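Local coordinates for halohydrin epoxidase A (Corynebacterium sp., PDB 4Z9F), which catalyses the reversible elimination of hydrogen halide from halohydrins to give epoxides, as a lyase on a short-chain dehydrogenase/reductase-like fold, at the interface of chains A and B and the interface of chains A and C. Sequence-based numbering; all coordinates share one arbitrary frame. Chains: chain A/B/C, Halohydrin epoxidase A.

Contact 1: the interface of chains A and B. Residues chain A 91, 140-142, 144-145, 149; chain B 157, 160-161.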
# COMPACT_ATOMS: atom_id res chain seq x y z
N ILE A 91 9.49 -14.79 16.75
CA ILE A 91 10.82 -14.20 16.89
C ILE A 91 11.53 -14.74 18.12
O ILE A 91 12.66 -15.21 18.05
CB ILE A 91 10.73 -12.67 16.92
CG1 ILE A 91 10.09 -12.17 15.63
CG2 ILE A 91 12.12 -12.05 17.16
CD1 ILE A 91 10.09 -10.68 15.52
N PRO A 140 0.76 -7.95 6.92
CA PRO A 140 1.35 -8.75 8.00
C PRO A 140 0.30 -9.53 8.77
O PRO A 140 -0.89 -9.20 8.79
CB PRO A 140 2.01 -7.70 8.89
CG PRO A 140 1.19 -6.47 8.68
CD PRO A 140 0.72 -6.51 7.24
N LEU A 141 0.78 -10.56 9.45
CA LEU A 141 -0.02 -11.36 10.37
C LEU A 141 0.82 -11.67 11.60
O LEU A 141 2.01 -11.97 11.48
CB LEU A 141 -0.49 -12.66 9.72
CG LEU A 141 -1.52 -12.56 8.61
CD1 LEU A 141 -1.79 -13.92 7.96
CD2 LEU A 141 -2.82 -12.00 9.17
N ALA A 142 0.19 -11.63 12.77
CA ALA A 142 0.93 -11.79 14.03
C ALA A 142 1.74 -13.09 14.07
O ALA A 142 2.84 -13.12 14.64
CB ALA A 142 -0.04 -11.73 15.20
N ASN A 144 3.21 -14.81 11.65
CA ASN A 144 4.24 -14.99 10.63
C ASN A 144 5.31 -13.90 10.69
O ASN A 144 5.57 -13.24 9.68
CB ASN A 144 3.62 -15.02 9.22
CG ASN A 144 2.47 -16.03 9.08
OD1 ASN A 144 1.33 -15.65 8.82
ND2 ASN A 144 2.79 -17.31 9.20
N PRO A 145 5.98 -13.70 11.84
CA PRO A 145 6.94 -12.58 11.95
C PRO A 145 8.31 -12.84 11.33
O PRO A 145 9.10 -11.89 11.24
CB PRO A 145 7.07 -12.38 13.46
CG PRO A 145 6.83 -13.71 14.03
CD PRO A 145 5.81 -14.38 13.14
N PRO A 149 8.56 -11.33 6.72
CA PRO A 149 9.72 -10.60 6.17
C PRO A 149 10.36 -11.26 4.95
O PRO A 149 10.62 -10.59 3.94
CB PRO A 149 10.67 -10.55 7.37
CG PRO A 149 9.74 -10.36 8.54
CD PRO A 149 8.53 -11.27 8.19
N LEU B 157 9.10 -6.88 9.04
CA LEU B 157 9.38 -7.34 10.40
C LEU B 157 8.74 -6.42 11.43
O LEU B 157 8.13 -6.88 12.40
CB LEU B 157 10.90 -7.41 10.62
CG LEU B 157 11.36 -7.72 12.05
CD1 LEU B 157 11.11 -9.19 12.36
CD2 LEU B 157 12.85 -7.38 12.22
N SER B 160 4.83 -6.89 11.28
CA SER B 160 4.36 -8.15 11.83
C SER B 160 4.71 -8.30 13.31
O SER B 160 3.86 -8.70 14.11
CB SER B 160 4.94 -9.33 11.05
OG SER B 160 4.56 -10.52 11.72
N ALA B 161 5.96 -8.02 13.69
CA ALA B 161 6.33 -8.24 15.09
C ALA B 161 5.58 -7.32 16.03
O ALA B 161 5.37 -7.67 17.20
CB ALA B 161 7.83 -8.07 15.29
O HOH W 1 4.07 -11.12 15.82

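Contact 2: the interface of chains A and C. Residues chain A 207, 211, 215, 238-240; chain C 227-231.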
# COMPACT_ATOMS: atom_id res chain seq x y z
N LEU A 207 -15.19 -14.75 -0.27
CA LEU A 207 -15.61 -15.76 -1.23
C LEU A 207 -16.22 -16.99 -0.56
O LEU A 207 -16.97 -17.72 -1.21
CB LEU A 207 -14.43 -16.17 -2.11
CG LEU A 207 -14.79 -16.82 -3.44
CD1 LEU A 207 -15.55 -15.84 -4.34
CD2 LEU A 207 -13.52 -17.31 -4.12
N GLY A 211 -9.57 -21.20 -2.23
CA GLY A 211 -9.26 -21.12 -3.65
C GLY A 211 -8.94 -22.50 -4.20
O GLY A 211 -8.24 -23.30 -3.58
N GLU A 215 -8.11 -22.81 -10.11
CA GLU A 215 -8.17 -21.35 -10.14
C GLU A 215 -6.78 -20.75 -10.03
O GLU A 215 -6.48 -19.75 -10.69
CB GLU A 215 -9.10 -20.82 -9.04
CG GLU A 215 -10.58 -21.21 -9.22
CD GLU A 215 -11.46 -20.75 -8.07
OE1 GLU A 215 -12.51 -20.12 -8.33
OE2 GLU A 215 -11.11 -21.00 -6.90
N PHE A 238 -4.37 -13.68 -3.90
CA PHE A 238 -5.15 -14.86 -4.28
C PHE A 238 -5.70 -15.43 -2.98
O PHE A 238 -5.21 -16.42 -2.45
CB PHE A 238 -4.29 -15.88 -5.05
CG PHE A 238 -5.06 -17.07 -5.59
CD1 PHE A 238 -5.49 -17.09 -6.91
CD2 PHE A 238 -5.31 -18.17 -4.80
CE1 PHE A 238 -6.18 -18.17 -7.41
CE2 PHE A 238 -6.01 -19.26 -5.30
CZ PHE A 238 -6.44 -19.26 -6.60
N THR A 239 -6.68 -14.73 -2.43
CA THR A 239 -7.11 -14.97 -1.06
C THR A 239 -8.63 -14.98 -0.94
O THR A 239 -9.14 -14.98 0.19
CB THR A 239 -6.54 -13.90 -0.12
OG1 THR A 239 -7.11 -12.63 -0.46
CG2 THR A 239 -5.00 -13.82 -0.22
N GLY A 240 -9.35 -14.94 -2.05
CA GLY A 240 -10.80 -14.87 -2.00
C GLY A 240 -11.35 -13.62 -1.36
O GLY A 240 -12.45 -13.65 -0.80
N ARG C 227 -12.75 -17.55 -13.98
CA ARG C 227 -11.89 -18.72 -13.82
C ARG C 227 -10.88 -18.57 -12.70
O ARG C 227 -10.38 -19.58 -12.20
CB ARG C 227 -11.16 -19.03 -15.13
CG ARG C 227 -12.10 -19.45 -16.27
CD ARG C 227 -11.36 -20.22 -17.36
NE ARG C 227 -10.28 -19.43 -17.92
CZ ARG C 227 -9.00 -19.78 -17.93
NH1 ARG C 227 -8.61 -20.95 -17.42
NH2 ARG C 227 -8.10 -18.96 -18.46
N ALA C 228 -10.55 -17.33 -12.30
CA ALA C 228 -9.63 -17.10 -11.19
C ALA C 228 -10.33 -16.28 -10.11
O ALA C 228 -9.77 -15.31 -9.60
CB ALA C 228 -8.36 -16.39 -11.66
N ALA C 229 -11.54 -16.68 -9.75
CA ALA C 229 -12.38 -15.98 -8.78
C ALA C 229 -11.65 -15.53 -7.51
O ALA C 229 -11.99 -14.46 -6.99
CB ALA C 229 -13.57 -16.87 -8.39
N PRO C 230 -10.68 -16.27 -6.95
CA PRO C 230 -10.07 -15.82 -5.69
C PRO C 230 -9.29 -14.51 -5.76
O PRO C 230 -8.86 -14.03 -4.70
CB PRO C 230 -9.15 -16.99 -5.32
CG PRO C 230 -9.79 -18.19 -5.95
CD PRO C 230 -10.27 -17.65 -7.27
N ILE C 231 -9.06 -13.92 -6.94
CA ILE C 231 -8.35 -12.64 -6.98
C ILE C 231 -9.37 -11.51 -6.85
O ILE C 231 -9.04 -10.33 -7.01
CB ILE C 231 -7.48 -12.51 -8.25
CG1 ILE C 231 -8.33 -12.52 -9.52
CG2 ILE C 231 -6.48 -13.65 -8.33
CD1 ILE C 231 -7.50 -12.47 -10.78
O HOH W 2 -8.00 -11.99 -2.97

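Contact 1: the interface of chains A and B
Helix 147-165 of chain B carries B:Leu157, B:Ser160 and B:Ala161 against chain A, where they meet the loop before the equivalent helix of chain A, the start of that helix and A:Ile91 from a separate loop. This long helix belongs to the pairing surface typical of the short-chain dehydrogenase/reductase fold. The polar centre is B:Ser160. Its hydroxyl OG donates a hydrogen bond to the carbonyl O of A:Leu141, 2.9 Å away. OG is anti to its own backbone N (chi1 174°), which turns the hydroxyl towards the chain A loop. It reaches the carbonyl from above the carbonyl plane, 45° out of it, and so not on a lone pair. The CA of A:Pro145 lies against the same hydroxyl. A:Pro140 packs with CB against the backbone of B:Ser160, 3.8 Å from its CA. The serine is thus lodged among loop residues of chain A. Water 1 adds a second polar link. It lies 2.6 Å from the O of A:Ala142 and 3.0 Å from the O of B:Ser160, and so bridges two backbone carbonyls.

The apolar part lies beside the serine. A:Ile91 reaches in with the tip of its longer branch. CG1 sits beside the backbone N and anti to the carbonyl carbon (chi1 -60°). CD1 of A:Ile91 then presses on CB of B:Ala161 at 3.5 Å, a tight fit. CD1 of A:Ile91 also touches CD1 of B:Leu157 at 3.6 Å, and the two side chains cross obliquely. At its backbone end B:Leu157 is met by A:Pro149, whose ring CG lies 3.6 Å from the CA of B:Leu157. This proline ring rests on the helix backbone.

A:Pro149 stands in the first turn of helix 147-165, A:Pro140 to A:Pro145 lie in the loop after 3-10 helix 135-137, and A:Ile91 lies in the loop before helix 96-123. The family's catalytic tyrosine begins helix 147-165, close to this contact.

Contact 2: the interface of chains A and C
A:Phe238 and A:Glu215 approach C:Pro230 through different first torsions. In A:Phe238, CG is anti to the backbone N (chi1 -175°). This places one face of the ring under the proline. In A:Glu215, CG is anti to the carbonyl carbon (chi1 -65°), and the chain runs extended beyond it towards the same proline. C:Pro230 lies in the short 3-10 helix 229-231 and is the main insertion of chain C into this patch. Its CB sits over the centre of the A:Phe238 ring, 3.7 Å from the centroid, as a CH-pi contact. CG leans towards the rim of that ring at CZ. The carboxylate end of A:Glu215 passes slantwise over CD and CG of C:Pro230, with CD of A:Glu215 3.4 Å from CD of C:Pro230. The carboxylate therefore packs on carbon here. Its OE1 also touches CB of C:Ala229.

A:Leu207 and A:Gly211 add apolar cover. CD2 of A:Leu207 comes to 4.1 Å from CA of C:Pro230, and CA of A:Gly211 faces the proline CG. C:Ile231 meets the phenylalanine at CD1 with its CG2 branch.

The backbone anchors the insertion. The N of A:Gly240 gives a hydrogen bond to the O of C:Pro230 at 2.8 Å. The N of A:Thr239 makes a further, weak bond to the same oxygen. Water 2 also joins that carbonyl, 2.8 Å from the O of C:Pro230, and it sits 2.7 Å from the hydroxyl OG1 of A:Thr239.

Contact 1 and contact 2 are about 24 Å apart between the centres of their C-alpha atoms. They share no residue and lie on different faces of chain A. Contact 1 uses helix 147-165 and the loops near it. Contact 2 uses the later part of the chain, from the loop before helix 213-224 to the residues just after strand 235-238. Each interface is two-fold symmetric, so each patch recurs on the far side of the two-fold axis, with the partners' roles swapped. Two different interfaces on one chain could link the four copies of the deposited assembly, consistent with a tetramer built as a pair of pairs.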